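Long-range contacts in Cas13d (uncultured Ruminococcus sp, PDB 6IV9), which binds a CRISPR guide RNA and, through its two HEPN domains, probably processes that guide and cleaves target RNA: residues 337-341 / 402-406; 359-363 / 408-413; 382-388 / 447-451. The protein carries 2 engineered substitutions. The contacts are given in a common frame with arbitrary orientation. Residues are numbered along the deposited sequence.

Interaction 1: residues 337-341 / 402-406; sequences NKVNI and KMYKL. With nucleotides of chain B.
Asn340 has the largest share of the contact, 90 of 220 Å², between the first turn of helix 338-347, preceded by Asn337 at its N-cap position, and 402-406, a fully helical run within helix 400-418. Register is set by one close backbone pair, Asn340 CA to Leu406 CA at 6.8 Å. Asn340 adopts chi1 m with chi2 near 7°, its CA-to-CB bond directed toward the partner helix. Lys402, extended through chi2 and then m at chi3 and chi4, bends its end so that NZ donates a hydrogen bond to Asn340 OD1 at 2.9 Å. The same NZ reaches C45 OP2 of the RNA (chain B) at 2.7 Å, so one ammonium joins helix, helix and phosphate. Leu406 (m, t) covers the carboxamide with a methyl, its CD2 lying 3.7 Å from Asn340 CG. On the RNA flank, Lys405 NZ binds U43 OP2 at 2.8 Å, while Asn337 OD1 accepts a hydrogen bond from the U43 O2' hydroxyl at 2.7 Å. These bonds go to phosphate oxygens and a ribose O2', none to a base, consistent with recognition of the RNA backbone here. Around this junction, helix 353-366 meets Asn340 through Tyr360, and helix 436-464 packs Ile461 against Leu406.

Interaction 2: residues 359-363 / 408-413; sequences LYYDF and DFLLFC
Two continuous helical runs cross here, 359-363 of helix 353-366 and 408-413 of helix 400-418, with axes 11.0 Å apart at closest approach and a signed crossing angle of 110°. The nearest CA pairs are Phe363 with Phe409 (7.1 Å) and Leu359 with Cys413 (7.8 Å). At the start, Asp408 brings its CB to 3.9 Å from Phe363 CZ, at the ring edge; its carboxylate pairs with Arg380. Phe409 (chi1 t) fills the crossing. Its edge meets the face of Phe363, centroids 5.4 Å apart and planes at 88°, and its CB sits over that same ring, 4.3 Å from the centroid, as a CH-pi contact. The face of Phe409 in turn receives the edge of Tyr360, again with centroids 5.4 Å apart, planes at 63°, while Phe409 CZ lies 3.8 Å from Leu359 CB. One turn on, Phe412 (chi1 t) places CD2 3.9 Å from Phe363 CD1 and CE2 4.3 Å from Leu359 CD2. Cys413 finishes the walk, SG 4.0 Å from Leu359 CD1. With no hydrogen bond between the segments, cohesion rests on a chain of T-shaped pairs, Tyr360 to Phe409 to Phe363: an aromatic cluster buried at a steep helix-helix crossing in an all-helical part of the protein.

Interaction 3: residues 382-388 / 447-451; sequences KMLEEYG and AAKLW
The C-terminal end of helix 376-386 lies across helix 436-464 at this contact: the axes of 382-386 and 447-451 approach to 9.3 Å with a signed crossing angle of -79°, and Met383 CA comes within 5.1 Å of Ala447 CA, a closeness that the small alanine side chain permits. Lys382 begins the interface with its CB 3.7 Å from Ala447 CB, its CA-to-CB bond directed toward the partner although the end of its side chain leads away to a weak, long ion pair with Glu440. Met383 (m, t, then 84° at chi3) slides past Ala447, CG to CB 3.8 Å, and its CE ends 3.8 Å from Leu450 CB and 4.1 Å from Trp451 CE3, near the plane of the indole. At Tyr387 the backbone leaves helical geometry (phi -121°, psi -27°), though its N still bonds to Met383 O at 2.9 Å. The side chain, chi1 -41°, forms an offset stack on the five-membered ring of Trp451 (chi1 t), centroids 4.6 Å apart and planes at 17°. Its CB sits squarely over that ring, 3.4 Å from the centroid, a CH-pi contact, and its OH comes 3.2 Å from Ala448 CB. Gly388 follows, its N over the indole face and its CA 3.9 Å from Trp451 CH2; an ideal beta carbon there would lie only 2.8 Å from Leu384 CD2. Helix 400-418 borders the crossing through Leu411, which touches Met383, and Tyr404, which touches Leu384, while Phe391 of the following loop packs on both Leu384 and Trp451.

In the fold
From the N terminus, the first segments come in the order 337-341, 359-363, 382-388, and their partners follow in the same order, 402-406, 408-413, 447-451. Every pair of contacts therefore crosses along the chain and none encloses another. Interactions 1 and 2 close loops of 60 and 44 residues on helix 400-418, whose successive turns receive helices 338-347 and 353-366; their centres are 10 Å apart, joined by a probable hydrogen bond, Asn340 ND2 to Tyr360 OH at 3.0 Å. Interaction 3 closes a loop of 58 residues, bringing helix 376-386 onto helix 436-464, with Leu411 and Tyr404 of helix 400-418 bridging back. Five helices are thus tied together, with RNA bound at interaction 1 and touched by Tyr360 of interaction 2.

Interaction 1: residues 337-341 / 402-406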
loop_
_atom_site.group_PDB
_atom_site.type_symbol
_atom_site.label_atom_id
_atom_site.label_comp_id
_atom_site.label_asym_id
_atom_site.label_seq_id
_atom_site.Cartn_x
_atom_site.Cartn_y
_atom_site.Cartn_z
ATOM N N ASN A 337 20.056 -11.765 18.957
ATOM C CA ASN A 337 20.719 -10.609 18.311
ATOM C C ASN A 337 22.126 -10.405 18.871
ATOM O O ASN A 337 22.635 -9.316 18.752
ATOM C CB ASN A 337 19.847 -9.365 18.455
ATOM C CG ASN A 337 18.571 -9.498 17.663
ATOM O OD1 ASN A 337 18.545 -9.187 16.500
ATOM N ND2 ASN A 337 17.529 -9.988 18.283
ATOM N N LYS A 338 22.722 -11.467 19.400
ATOM C CA LYS A 338 24.028 -11.402 20.109
ATOM C C LYS A 338 25.162 -10.921 19.208
ATOM O O LYS A 338 26.037 -10.281 19.705
ATOM C CB LYS A 338 24.373 -12.749 20.744
ATOM C CG LYS A 338 24.544 -13.897 19.768
ATOM C CD LYS A 338 24.488 -15.251 20.401
ATOM C CE LYS A 338 25.740 -15.565 21.178
ATOM N NZ LYS A 338 25.713 -16.944 21.691
ATOM N N VAL A 339 25.165 -11.289 17.945
ATOM C CA VAL A 339 26.323 -10.846 17.136
ATOM C C VAL A 339 26.362 -9.322 17.035
ATOM O O VAL A 339 27.369 -8.747 17.356
ATOM C CB VAL A 339 26.220 -11.461 15.739
ATOM C CG1 VAL A 339 27.265 -10.886 14.823
ATOM C CG2 VAL A 339 26.269 -12.970 15.769
ATOM N N ASN A 340 25.274 -8.699 16.605
ATOM C CA ASN A 340 25.276 -7.226 16.490
ATOM C C ASN A 340 25.410 -6.585 17.867
ATOM O O ASN A 340 26.129 -5.620 17.985
ATOM C CB ASN A 340 24.065 -6.714 15.718
ATOM C CG ASN A 340 24.140 -7.071 14.255
ATOM O OD1 ASN A 340 25.013 -7.803 13.845
ATOM N ND2 ASN A 340 23.223 -6.548 13.471
ATOM N N ILE A 341 24.720 -7.120 18.863
ATOM C CA ILE A 341 24.771 -6.489 20.209
ATOM C C ILE A 341 26.208 -6.522 20.745
ATOM O O ILE A 341 26.657 -5.503 21.224
ATOM C CB ILE A 341 23.758 -7.137 21.162
ATOM C CG1 ILE A 341 22.330 -6.720 20.805
ATOM C CG2 ILE A 341 24.096 -6.786 22.596
ATOM C CD1 ILE A 341 21.268 -7.568 21.420
ATOM N N LYS A 402 23.523 -7.165 7.530
ATOM C CA LYS A 402 24.046 -7.029 8.908
ATOM C C LYS A 402 24.925 -5.782 8.982
ATOM O O LYS A 402 24.786 -5.033 9.911
ATOM C CB LYS A 402 24.783 -8.298 9.343
ATOM C CG LYS A 402 25.454 -8.204 10.699
ATOM C CD LYS A 402 26.085 -9.478 11.168
ATOM C CE LYS A 402 25.094 -10.588 11.414
ATOM N NZ LYS A 402 24.150 -10.278 12.507
ATOM N N MET A 403 25.757 -5.565 7.972
ATOM C CA MET A 403 26.690 -4.422 7.974
ATOM C C MET A 403 25.903 -3.114 8.001
ATOM O O MET A 403 26.278 -2.236 8.749
ATOM C CB MET A 403 27.577 -4.459 6.733
ATOM C CG MET A 403 28.678 -3.435 6.736
ATOM S SD MET A 403 29.925 -3.752 5.464
ATOM C CE MET A 403 28.909 -3.712 4.001
ATOM N N TYR A 404 24.848 -3.022 7.201
ATOM C CA TYR A 404 24.006 -1.803 7.144
ATOM C C TYR A 404 23.286 -1.564 8.468
ATOM O O TYR A 404 23.134 -0.416 8.806
ATOM C CB TYR A 404 23.093 -1.813 5.924
ATOM C CG TYR A 404 23.843 -1.632 4.633
ATOM C CD1 TYR A 404 25.202 -1.399 4.636
ATOM C CD2 TYR A 404 23.204 -1.723 3.412
ATOM C CE1 TYR A 404 25.911 -1.253 3.461
ATOM C CE2 TYR A 404 23.896 -1.566 2.227
ATOM C CZ TYR A 404 25.254 -1.333 2.253
ATOM O OH TYR A 404 25.950 -1.197 1.101
ATOM N N LYS A 405 22.836 -2.621 9.137
ATOM C CA LYS A 405 22.133 -2.444 10.430
ATOM C C LYS A 405 23.106 -1.819 11.430
ATOM O O LYS A 405 22.742 -0.890 12.106
ATOM C CB LYS A 405 21.648 -3.791 10.966
ATOM C CG LYS A 405 20.307 -4.272 10.444
ATOM C CD LYS A 405 19.782 -5.485 11.142
ATOM C CE LYS A 405 18.327 -5.765 10.861
ATOM N NZ LYS A 405 18.097 -6.179 9.461
ATOM N N LEU A 406 24.329 -2.325 11.469
ATOM C CA LEU A 406 25.331 -1.781 12.410
ATOM C C LEU A 406 25.619 -0.319 12.079
ATOM O O LEU A 406 25.634 0.471 12.982
ATOM C CB LEU A 406 26.593 -2.638 12.310
ATOM C CG LEU A 406 26.423 -4.048 12.855
ATOM C CD1 LEU A 406 27.534 -4.964 12.395
ATOM C CD2 LEU A 406 26.320 -4.026 14.361
ATOM P P C B 45 23.299 -13.887 12.775
ATOM O OP1 C B 45 24.134 -15.086 13.098
ATOM O OP2 C B 45 23.502 -12.686 13.636
ATOM O "O5'" C B 45 23.576 -13.388 11.294
ATOM C "C5'" C B 45 23.550 -14.325 10.220
ATOM C "C4'" C B 45 24.099 -13.644 9.002
ATOM O "O4'" C B 45 25.545 -13.582 9.097
ATOM C "C3'" C B 45 23.885 -14.356 7.676
ATOM O "O3'" C B 45 22.610 -14.075 7.141
ATOM C "C2'" C B 45 24.914 -13.661 6.806
ATOM O "O2'" C B 45 24.633 -12.352 6.394
ATOM C "C1'" C B 45 26.082 -13.530 7.778
ATOM N N1 C B 45 27.078 -14.593 7.519
ATOM C C2 C B 45 27.195 -15.704 8.352
ATOM O O2 C B 45 26.514 -15.757 9.383
ATOM N N3 C B 45 28.091 -16.670 8.038
ATOM C C4 C B 45 28.814 -16.571 6.920
ATOM N N4 C B 45 29.684 -17.542 6.646
ATOM C C5 C B 45 28.680 -15.469 6.032
ATOM C C6 C B 45 27.814 -14.514 6.366
ATOM P P U B 43 14.020 -6.346 9.982
ATOM O OP1 U B 43 12.980 -5.285 10.249
ATOM O OP2 U B 43 15.346 -5.946 9.516
ATOM O "O5'" U B 43 14.116 -7.119 11.366
ATOM C "C5'" U B 43 14.914 -8.303 11.499
ATOM C "C4'" U B 43 15.174 -8.581 12.963
ATOM O "O4'" U B 43 13.899 -8.941 13.530
ATOM C "C3'" U B 43 16.079 -9.790 13.259
ATOM O "O3'" U B 43 17.405 -9.287 13.293
ATOM C "C2'" U B 43 15.545 -10.260 14.621
ATOM O "O2'" U B 43 16.002 -9.316 15.564
ATOM C "C1'" U B 43 14.038 -10.022 14.454
ATOM N N1 U B 43 13.303 -11.186 13.939
ATOM C C2 U B 43 13.167 -12.280 14.759
ATOM O O2 U B 43 13.583 -12.308 15.898
ATOM N N3 U B 43 12.517 -13.343 14.199
ATOM C C4 U B 43 11.996 -13.427 12.935
ATOM O O4 U B 43 11.426 -14.460 12.586
ATOM C C5 U B 43 12.171 -12.257 12.142
ATOM C C6 U B 43 12.805 -11.202 12.655
ATOM P P A B 44 18.544 -9.773 12.263
ATOM O OP1 A B 44 19.675 -8.843 12.439
ATOM O OP2 A B 44 17.930 -9.833 10.896
ATOM O "O5'" A B 44 18.757 -11.302 12.685
ATOM C "C5'" A B 44 19.593 -11.597 13.860
ATOM C "C4'" A B 44 20.061 -13.031 13.848
ATOM O "O4'" A B 44 18.939 -13.943 13.994
ATOM C "C3'" A B 44 20.744 -13.424 12.535
ATOM O "O3'" A B 44 21.803 -14.362 12.769
ATOM C "C2'" A B 44 19.603 -14.044 11.757
ATOM O "O2'" A B 44 20.007 -14.991 10.804
ATOM C "C1'" A B 44 18.866 -14.781 12.853
ATOM N N9 A B 44 17.460 -14.983 12.548
ATOM C C8 A B 44 16.534 -14.107 12.021
ATOM N N7 A B 44 15.328 -14.608 11.928
ATOM C C5 A B 44 15.465 -15.893 12.437
ATOM C C6 A B 44 14.548 -16.927 12.632
ATOM N N6 A B 44 13.261 -16.833 12.299
ATOM N N1 A B 44 15.004 -18.085 13.166
ATOM C C2 A B 44 16.296 -18.170 13.506
ATOM N N3 A B 44 17.256 -17.256 13.384
ATOM C C4 A B 44 16.770 -16.131 12.832
#

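Interaction 2: residues 359-363 / 408-413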
loop_
_atom_site.group_PDB
_atom_site.type_symbol
_atom_site.label_atom_id
_atom_site.label_comp_id
_atom_site.label_asym_id
_atom_site.label_seq_id
_atom_site.Cartn_x
_atom_site.Cartn_y
_atom_site.Cartn_z
ATOM N N LEU A 359 18.271 0.287 23.276
ATOM C CA LEU A 359 18.237 1.047 22.005
ATOM C C LEU A 359 18.141 0.080 20.823
ATOM O O LEU A 359 17.470 0.396 19.879
ATOM C CB LEU A 359 19.471 1.938 21.904
ATOM C CG LEU A 359 19.415 3.222 22.723
ATOM C CD1 LEU A 359 20.794 3.815 22.899
ATOM C CD2 LEU A 359 18.482 4.228 22.094
ATOM N N TYR A 360 18.854 -1.030 20.885
ATOM C CA TYR A 360 18.838 -2.021 19.788
ATOM C C TYR A 360 17.451 -2.644 19.644
ATOM O O TYR A 360 16.998 -2.830 18.539
ATOM C CB TYR A 360 19.971 -3.033 19.903
ATOM C CG TYR A 360 20.216 -3.755 18.610
ATOM C CD1 TYR A 360 20.920 -3.157 17.591
ATOM C CD2 TYR A 360 19.706 -5.012 18.385
ATOM C CE1 TYR A 360 21.136 -3.796 16.387
ATOM C CE2 TYR A 360 19.916 -5.671 17.192
ATOM C CZ TYR A 360 20.632 -5.060 16.189
ATOM O OH TYR A 360 20.851 -5.700 15.019
ATOM N N TYR A 361 16.789 -2.919 20.762
ATOM C CA TYR A 361 15.417 -3.463 20.681
ATOM C C TYR A 361 14.547 -2.413 19.988
ATOM O O TYR A 361 13.729 -2.768 19.186
ATOM C CB TYR A 361 14.839 -3.809 22.053
ATOM C CG TYR A 361 13.445 -4.368 21.988
ATOM C CD1 TYR A 361 13.231 -5.714 21.796
ATOM C CD2 TYR A 361 12.338 -3.556 22.085
ATOM C CE1 TYR A 361 11.963 -6.246 21.703
ATOM C CE2 TYR A 361 11.060 -4.068 21.988
ATOM C CZ TYR A 361 10.869 -5.420 21.804
ATOM O OH TYR A 361 9.627 -5.951 21.720
ATOM N N ASP A 362 14.753 -1.150 20.328
ATOM C CA ASP A 362 13.969 -0.059 19.704
ATOM C C ASP A 362 14.266 -0.040 18.208
ATOM O O ASP A 362 13.340 -0.048 17.438
ATOM C CB ASP A 362 14.353 1.288 20.308
ATOM C CG ASP A 362 13.669 2.498 19.700
ATOM O OD1 ASP A 362 13.414 2.496 18.509
ATOM O OD2 ASP A 362 13.438 3.436 20.433
ATOM N N PHE A 363 15.530 -0.126 17.849
ATOM C CA PHE A 363 15.953 -0.054 16.438
ATOM C C PHE A 363 15.294 -1.172 15.628
ATOM O O PHE A 363 14.967 -0.931 14.502
ATOM C CB PHE A 363 17.475 -0.144 16.394
ATOM C CG PHE A 363 18.096 -0.172 15.026
ATOM C CD1 PHE A 363 18.315 0.994 14.325
ATOM C CD2 PHE A 363 18.487 -1.362 14.456
ATOM C CE1 PHE A 363 18.897 0.966 13.077
ATOM C CE2 PHE A 363 19.067 -1.388 13.207
ATOM C CZ PHE A 363 19.265 -0.226 12.520
ATOM N N ASP A 408 23.701 1.851 10.360
ATOM C CA ASP A 408 22.456 2.617 10.602
ATOM C C ASP A 408 22.274 2.820 12.111
ATOM O O ASP A 408 21.877 3.888 12.509
ATOM C CB ASP A 408 21.258 1.914 9.964
ATOM C CG ASP A 408 21.233 1.982 8.445
ATOM O OD1 ASP A 408 22.128 2.583 7.875
ATOM O OD2 ASP A 408 20.308 1.455 7.858
ATOM N N PHE A 409 22.588 1.805 12.905
ATOM C CA PHE A 409 22.421 1.907 14.373
ATOM C C PHE A 409 23.315 3.006 14.953
ATOM O O PHE A 409 22.851 3.726 15.798
ATOM C CB PHE A 409 22.694 0.575 15.053
ATOM C CG PHE A 409 22.400 0.618 16.525
ATOM C CD1 PHE A 409 21.099 0.609 16.989
ATOM C CD2 PHE A 409 23.422 0.720 17.446
ATOM C CE1 PHE A 409 20.827 0.650 18.344
ATOM C CE2 PHE A 409 23.148 0.775 18.799
ATOM C CZ PHE A 409 21.855 0.737 19.242
ATOM N N LEU A 410 24.556 3.100 14.498
ATOM C CA LEU A 410 25.465 4.150 15.010
ATOM C C LEU A 410 24.885 5.520 14.663
ATOM O O LEU A 410 24.883 6.377 15.506
ATOM C CB LEU A 410 26.813 3.993 14.317
ATOM C CG LEU A 410 27.650 2.793 14.734
ATOM C CD1 LEU A 410 28.986 2.837 14.028
ATOM C CD2 LEU A 410 27.842 2.764 16.234
ATOM N N LEU A 411 24.417 5.690 13.434
ATOM C CA LEU A 411 23.822 6.981 13.009
ATOM C C LEU A 411 22.561 7.263 13.827
ATOM O O LEU A 411 22.360 8.380 14.215
ATOM C CB LEU A 411 23.473 6.881 11.528
ATOM C CG LEU A 411 24.655 6.674 10.589
ATOM C CD1 LEU A 411 24.212 6.810 9.153
ATOM C CD2 LEU A 411 25.759 7.658 10.904
ATOM N N PHE A 412 21.749 6.243 14.053
ATOM C CA PHE A 412 20.492 6.425 14.810
ATOM C C PHE A 412 20.800 6.925 16.222
ATOM O O PHE A 412 20.234 7.896 16.653
ATOM C CB PHE A 412 19.806 5.068 14.923
ATOM C CG PHE A 412 18.747 4.949 15.986
ATOM C CD1 PHE A 412 17.724 5.869 16.084
ATOM C CD2 PHE A 412 18.754 3.888 16.865
ATOM C CE1 PHE A 412 16.752 5.743 17.056
ATOM C CE2 PHE A 412 17.778 3.763 17.830
ATOM C CZ PHE A 412 16.783 4.692 17.925
ATOM N N CYS A 413 21.740 6.283 16.894
ATOM C CA CYS A 413 22.115 6.678 18.273
ATOM C C CYS A 413 22.688 8.098 18.282
ATOM O O CYS A 413 22.424 8.841 19.195
ATOM C CB CYS A 413 23.083 5.664 18.859
ATOM S SG CYS A 413 22.275 4.096 19.244
#

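Interaction 3: residues 382-388 / 447-451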
loop_
_atom_site.group_PDB
_atom_site.type_symbol
_atom_site.label_atom_id
_atom_site.label_comp_id
_atom_site.label_asym_id
_atom_site.label_seq_id
_atom_site.Cartn_x
_atom_site.Cartn_y
_atom_site.Cartn_z
ATOM N N LYS A 382 24.746 7.942 1.229
ATOM C CA LYS A 382 25.632 9.025 0.755
ATOM C C LYS A 382 27.046 8.814 1.303
ATOM O O LYS A 382 27.984 9.076 0.578
ATOM C CB LYS A 382 25.062 10.395 1.112
ATOM C CG LYS A 382 23.703 10.703 0.499
ATOM C CD LYS A 382 23.671 11.973 -0.317
ATOM C CE LYS A 382 22.535 12.044 -1.314
ATOM N NZ LYS A 382 23.005 12.327 -2.687
ATOM N N MET A 383 27.171 8.379 2.552
ATOM C CA MET A 383 28.511 8.170 3.143
ATOM C C MET A 383 29.238 7.095 2.344
ATOM O O MET A 383 30.402 7.274 2.050
ATOM C CB MET A 383 28.418 7.717 4.601
ATOM C CG MET A 383 28.041 8.804 5.563
ATOM S SD MET A 383 27.463 8.190 7.140
ATOM C CE MET A 383 29.004 7.932 8.003
ATOM N N LEU A 384 28.562 6.001 2.047
ATOM C CA LEU A 384 29.182 4.904 1.278
ATOM C C LEU A 384 29.486 5.317 -0.158
ATOM O O LEU A 384 30.447 4.815 -0.699
ATOM C CB LEU A 384 28.303 3.661 1.350
ATOM C CG LEU A 384 28.206 3.057 2.741
ATOM C CD1 LEU A 384 27.597 1.679 2.687
ATOM C CD2 LEU A 384 29.561 3.019 3.396
ATOM N N GLU A 385 28.628 6.115 -0.776
ATOM C CA GLU A 385 28.872 6.502 -2.183
ATOM C C GLU A 385 30.134 7.346 -2.330
ATOM O O GLU A 385 30.897 7.096 -3.234
ATOM C CB GLU A 385 27.750 7.395 -2.689
ATOM C CG GLU A 385 26.487 6.655 -3.017
ATOM C CD GLU A 385 25.299 7.584 -3.188
ATOM O OE1 GLU A 385 24.163 7.115 -2.998
ATOM O OE2 GLU A 385 25.520 8.775 -3.507
ATOM N N GLU A 386 30.221 8.417 -1.563
ATOM C CA GLU A 386 31.381 9.332 -1.605
ATOM C C GLU A 386 32.644 8.793 -0.934
ATOM O O GLU A 386 33.715 9.064 -1.451
ATOM C CB GLU A 386 31.014 10.662 -0.963
ATOM C CG GLU A 386 30.042 11.456 -1.795
ATOM C CD GLU A 386 30.289 11.421 -3.290
ATOM O OE1 GLU A 386 29.410 10.917 -4.024
ATOM O OE2 GLU A 386 31.345 11.906 -3.713
ATOM N N TYR A 387 32.529 8.173 0.235
ATOM C CA TYR A 387 33.770 7.844 0.966
ATOM C C TYR A 387 33.981 6.366 1.271
ATOM O O TYR A 387 35.123 6.011 1.488
ATOM C CB TYR A 387 33.787 8.606 2.285
ATOM C CG TYR A 387 33.292 10.020 2.176
ATOM C CD1 TYR A 387 34.112 11.020 1.698
ATOM C CD2 TYR A 387 32.008 10.360 2.554
ATOM C CE1 TYR A 387 33.666 12.319 1.585
ATOM C CE2 TYR A 387 31.546 11.657 2.455
ATOM C CZ TYR A 387 32.383 12.641 1.973
ATOM O OH TYR A 387 31.963 13.927 1.867
ATOM N N GLY A 388 32.921 5.586 1.380
ATOM C CA GLY A 388 33.072 4.181 1.779
ATOM C C GLY A 388 32.709 3.246 0.665
ATOM O O GLY A 388 32.283 2.159 0.962
ATOM N N ALA A 447 26.496 13.944 5.326
ATOM C CA ALA A 447 27.271 12.691 5.187
ATOM C C ALA A 447 28.764 12.989 5.351
ATOM O O ALA A 447 29.464 12.191 5.933
ATOM C CB ALA A 447 26.986 12.056 3.861
ATOM N N ALA A 448 29.205 14.124 4.829
ATOM C CA ALA A 448 30.621 14.522 4.941
ATOM C C ALA A 448 30.983 14.704 6.412
ATOM O O ALA A 448 32.023 14.220 6.805
ATOM C CB ALA A 448 30.821 15.795 4.181
ATOM N N LYS A 449 30.154 15.396 7.184
ATOM C CA LYS A 449 30.448 15.561 8.627
ATOM C C LYS A 449 30.399 14.196 9.314
ATOM O O LYS A 449 31.215 13.946 10.194
ATOM C CB LYS A 449 29.462 16.524 9.284
ATOM C CG LYS A 449 29.357 17.891 8.631
ATOM C CD LYS A 449 28.433 18.821 9.360
ATOM C CE LYS A 449 27.662 19.746 8.449
ATOM N NZ LYS A 449 27.371 21.043 9.101
ATOM N N LEU A 450 29.440 13.361 8.927
ATOM C CA LEU A 450 29.282 12.028 9.552
ATOM C C LEU A 450 30.506 11.159 9.268
ATOM O O LEU A 450 30.890 10.427 10.136
ATOM C CB LEU A 450 27.983 11.388 9.067
ATOM C CG LEU A 450 26.712 11.989 9.663
ATOM C CD1 LEU A 450 25.479 11.402 9.016
ATOM C CD2 LEU A 450 26.669 11.789 11.159
ATOM N N TRP A 451 31.075 11.248 8.079
ATOM C CA TRP A 451 32.252 10.417 7.744
ATOM C C TRP A 451 33.431 10.747 8.655
ATOM O O TRP A 451 34.070 9.829 9.113
ATOM C CB TRP A 451 32.652 10.608 6.294
ATOM C CG TRP A 451 33.707 9.636 5.890
ATOM C CD1 TRP A 451 34.990 9.914 5.551
ATOM C CD2 TRP A 451 33.561 8.216 5.776
ATOM N NE1 TRP A 451 35.648 8.767 5.226
ATOM C CE2 TRP A 451 34.801 7.710 5.355
ATOM C CE3 TRP A 451 32.510 7.324 5.986
ATOM C CZ2 TRP A 451 35.017 6.356 5.139
ATOM C CZ3 TRP A 451 32.724 5.988 5.774
ATOM C CH2 TRP A 451 33.960 5.511 5.360
#